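GTP pyrophosphokinase (Chlorobaculum tepidum, PDB 3IBW) is the ACT domain, a probable regulatory module, of an enzyme that transfers pyrophosphate from ATP to GTP to make the alarmone pppGpp. Local coordinates at residues A[16-21]-A[70-75]. The protein carries 1 engineered substitution. Numbering follows the deposited sequence.
Engineered in segment 16-21: Asn16 (natural residue Ile).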
loop_
_atom_site.group_PDB
_atom_site.type_symbol
_atom_site.label_atom_id
_atom_site.label_comp_id
_atom_site.label_asym_id
_atom_site.label_seq_id
_atom_site.Cartn_x
_atom_site.Cartn_y
_atom_site.Cartn_z
ATOM N N ASN A 16 -2.569 0.503 -16.763
ATOM C CA ASN A 16 -1.121 0.428 -16.865
ATOM C C ASN A 16 -0.293 0.246 -15.593
ATOM O O ASN A 16 0.735 0.913 -15.427
ATOM C CB ASN A 16 -0.679 1.747 -17.534
ATOM C CG ASN A 16 -1.602 2.183 -18.695
ATOM O OD1 ASN A 16 -2.104 3.316 -18.728
ATOM N ND2 ASN A 16 -1.814 1.283 -19.648
ATOM N N GLY A 17 -0.743 -0.629 -14.702
ATOM C CA GLY A 17 -0.020 -0.868 -13.467
ATOM C C GLY A 17 0.012 0.285 -12.473
ATOM O O GLY A 17 0.915 0.372 -11.641
HETATM N N MSE A 18 -0.979 1.166 -12.543
HETATM C CA MSE A 18 -1.034 2.324 -11.651
HETATM C C MSE A 18 -1.160 2.032 -10.151
HETATM O O MSE A 18 -0.556 2.733 -9.337
HETATM C CB MSE A 18 -2.178 3.250 -12.070
HETATM C CG MSE A 18 -1.878 4.141 -13.269
HETATM SE SE MSE A 18 -0.416 5.364 -12.920
HETATM C CE MSE A 18 -0.808 5.826 -11.089
ATOM N N THR A 19 -1.934 1.015 -9.775
ATOM C CA THR A 19 -2.092 0.705 -8.354
ATOM C C THR A 19 -0.745 0.253 -7.794
ATOM O O THR A 19 -0.352 0.657 -6.699
ATOM C CB THR A 19 -3.193 -0.357 -8.119
ATOM O OG1 THR A 19 -2.955 -1.489 -8.964
ATOM C CG2 THR A 19 -4.579 0.240 -8.422
ATOM N N ASN A 20 -0.033 -0.585 -8.543
ATOM C CA ASN A 20 1.293 -1.025 -8.116
ATOM C C ASN A 20 2.251 0.174 -8.107
ATOM O O ASN A 20 3.084 0.302 -7.207
ATOM C CB ASN A 20 1.851 -2.091 -9.064
ATOM C CG ASN A 20 1.291 -3.468 -8.787
ATOM O OD1 ASN A 20 2.029 -4.399 -8.451
ATOM N ND2 ASN A 20 -0.021 -3.605 -8.910
ATOM N N GLN A 21 2.145 1.053 -9.103
ATOM C CA GLN A 21 3.030 2.215 -9.147
ATOM C C GLN A 21 2.837 3.130 -7.942
ATOM O O GLN A 21 3.814 3.561 -7.327
ATOM C CB GLN A 21 2.824 3.022 -10.442
ATOM C CG GLN A 21 3.551 4.370 -10.436
ATOM C CD GLN A 21 3.829 4.912 -11.828
ATOM O OE1 GLN A 21 3.141 4.574 -12.788
ATOM N NE2 GLN A 21 4.840 5.771 -11.937
ATOM N N GLN A 70 2.116 10.496 -13.551
ATOM C CA GLN A 70 1.191 10.551 -14.676
ATOM C C GLN A 70 0.146 9.460 -14.481
ATOM O O GLN A 70 0.478 8.288 -14.288
ATOM C CB GLN A 70 1.951 10.363 -15.994
ATOM C CG GLN A 70 2.882 11.525 -16.323
ATOM C CD GLN A 70 2.145 12.844 -16.408
ATOM O OE1 GLN A 70 1.114 12.946 -17.073
ATOM N NE2 GLN A 70 2.675 13.868 -15.748
ATOM N N GLY A 71 -1.118 9.858 -14.531
ATOM C CA GLY A 71 -2.203 8.918 -14.322
ATOM C C GLY A 71 -2.967 9.265 -13.046
ATOM O O GLY A 71 -4.069 8.762 -12.828
ATOM N N VAL A 72 -2.381 10.102 -12.187
ATOM C CA VAL A 72 -3.052 10.523 -10.953
ATOM C C VAL A 72 -3.904 11.753 -11.292
ATOM O O VAL A 72 -3.434 12.672 -11.976
ATOM C CB VAL A 72 -2.040 10.923 -9.842
ATOM C CG1 VAL A 72 -2.777 11.591 -8.671
ATOM C CG2 VAL A 72 -1.289 9.690 -9.352
ATOM N N PHE A 73 -5.149 11.768 -10.824
ATOM C CA PHE A 73 -6.033 12.903 -11.076
ATOM C C PHE A 73 -5.937 13.958 -9.981
ATOM O O PHE A 73 -5.750 15.138 -10.271
ATOM C CB PHE A 73 -7.489 12.449 -11.197
ATOM C CG PHE A 73 -7.732 11.512 -12.343
ATOM C CD1 PHE A 73 -7.185 11.773 -13.594
ATOM C CD2 PHE A 73 -8.507 10.373 -12.173
ATOM C CE1 PHE A 73 -7.407 10.909 -14.663
ATOM C CE2 PHE A 73 -8.731 9.501 -13.237
ATOM C CZ PHE A 73 -8.179 9.771 -14.482
ATOM N N THR A 74 -6.045 13.528 -8.726
ATOM C CA THR A 74 -5.988 14.449 -7.594
ATOM C C THR A 74 -5.252 13.870 -6.386
ATOM O O THR A 74 -5.204 12.657 -6.197
ATOM C CB THR A 74 -7.426 14.824 -7.089
ATOM O OG1 THR A 74 -8.106 13.640 -6.643
ATOM C CG2 THR A 74 -8.253 15.479 -8.202
ATOM N N VAL A 75 -4.667 14.757 -5.587
ATOM C CA VAL A 75 -3.999 14.388 -4.346
ATOM C C VAL A 75 -4.395 15.530 -3.405
ATOM O O VAL A 75 -4.159 16.704 -3.704
ATOM C CB VAL A 75 -2.459 14.334 -4.460
ATOM C CG1 VAL A 75 -1.861 13.973 -3.095
ATOM C CG2 VAL A 75 -2.053 13.303 -5.502
HETATM O O HOH W 1 2.724 6.826 -14.585
#
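Met18, present as selenomethionine, carries the contact between the first turn of helix 18-28 and the turn that leads into strand 72-78. Its atom SE lies 3.3 Å from the backbone O of Gln70, a close non-bonded contact. No direct hydrogen bond crosses between segments 16-21 and 70-75.

The apolar part is small. The side chain leaves the helix toward the turn, with CG opposite the carbonyl carbon (chi1 -79°). It then bends at chi2 and chi3, which carries SE up to the carbonyl oxygen of Gln70 and the terminal CE methyl to Val72. Met18 SE is 4.2 Å from Gly71 CA, and Met18 CE reaches Val72 CG2 at 4.3 Å. Gly71 presents its CA to the selenium, and its positive phi (115°) suits glycine.

The polar link runs through one water. That water donates to Gln21 OE1 at 2.9 Å and to Gln70 O at 2.7 Å. Gln70 O therefore accepts a hydrogen bond from the water and also meets the selenium, without a hydrogen bond. Within the helix, Gln21 N bonds to Gly17 O at 2.9 Å, and Gly17 is the N-cap.

Val69, Glu13 and Phe45 also touch Met18. Strand 72-78 is an edge of the four-stranded antiparallel sheet within the chain, and Phe73 and Thr74 form a classic beta bulge opposite Val11. The contact thus joins the first helix to the last strand of the ACT-type βαββαβ fold. Between the two segments, the join therefore rests on van der Waals packing of the Met18 selenoether and on one water bridging the side-chain oxygen of Gln21 and the backbone oxygen of Gln70.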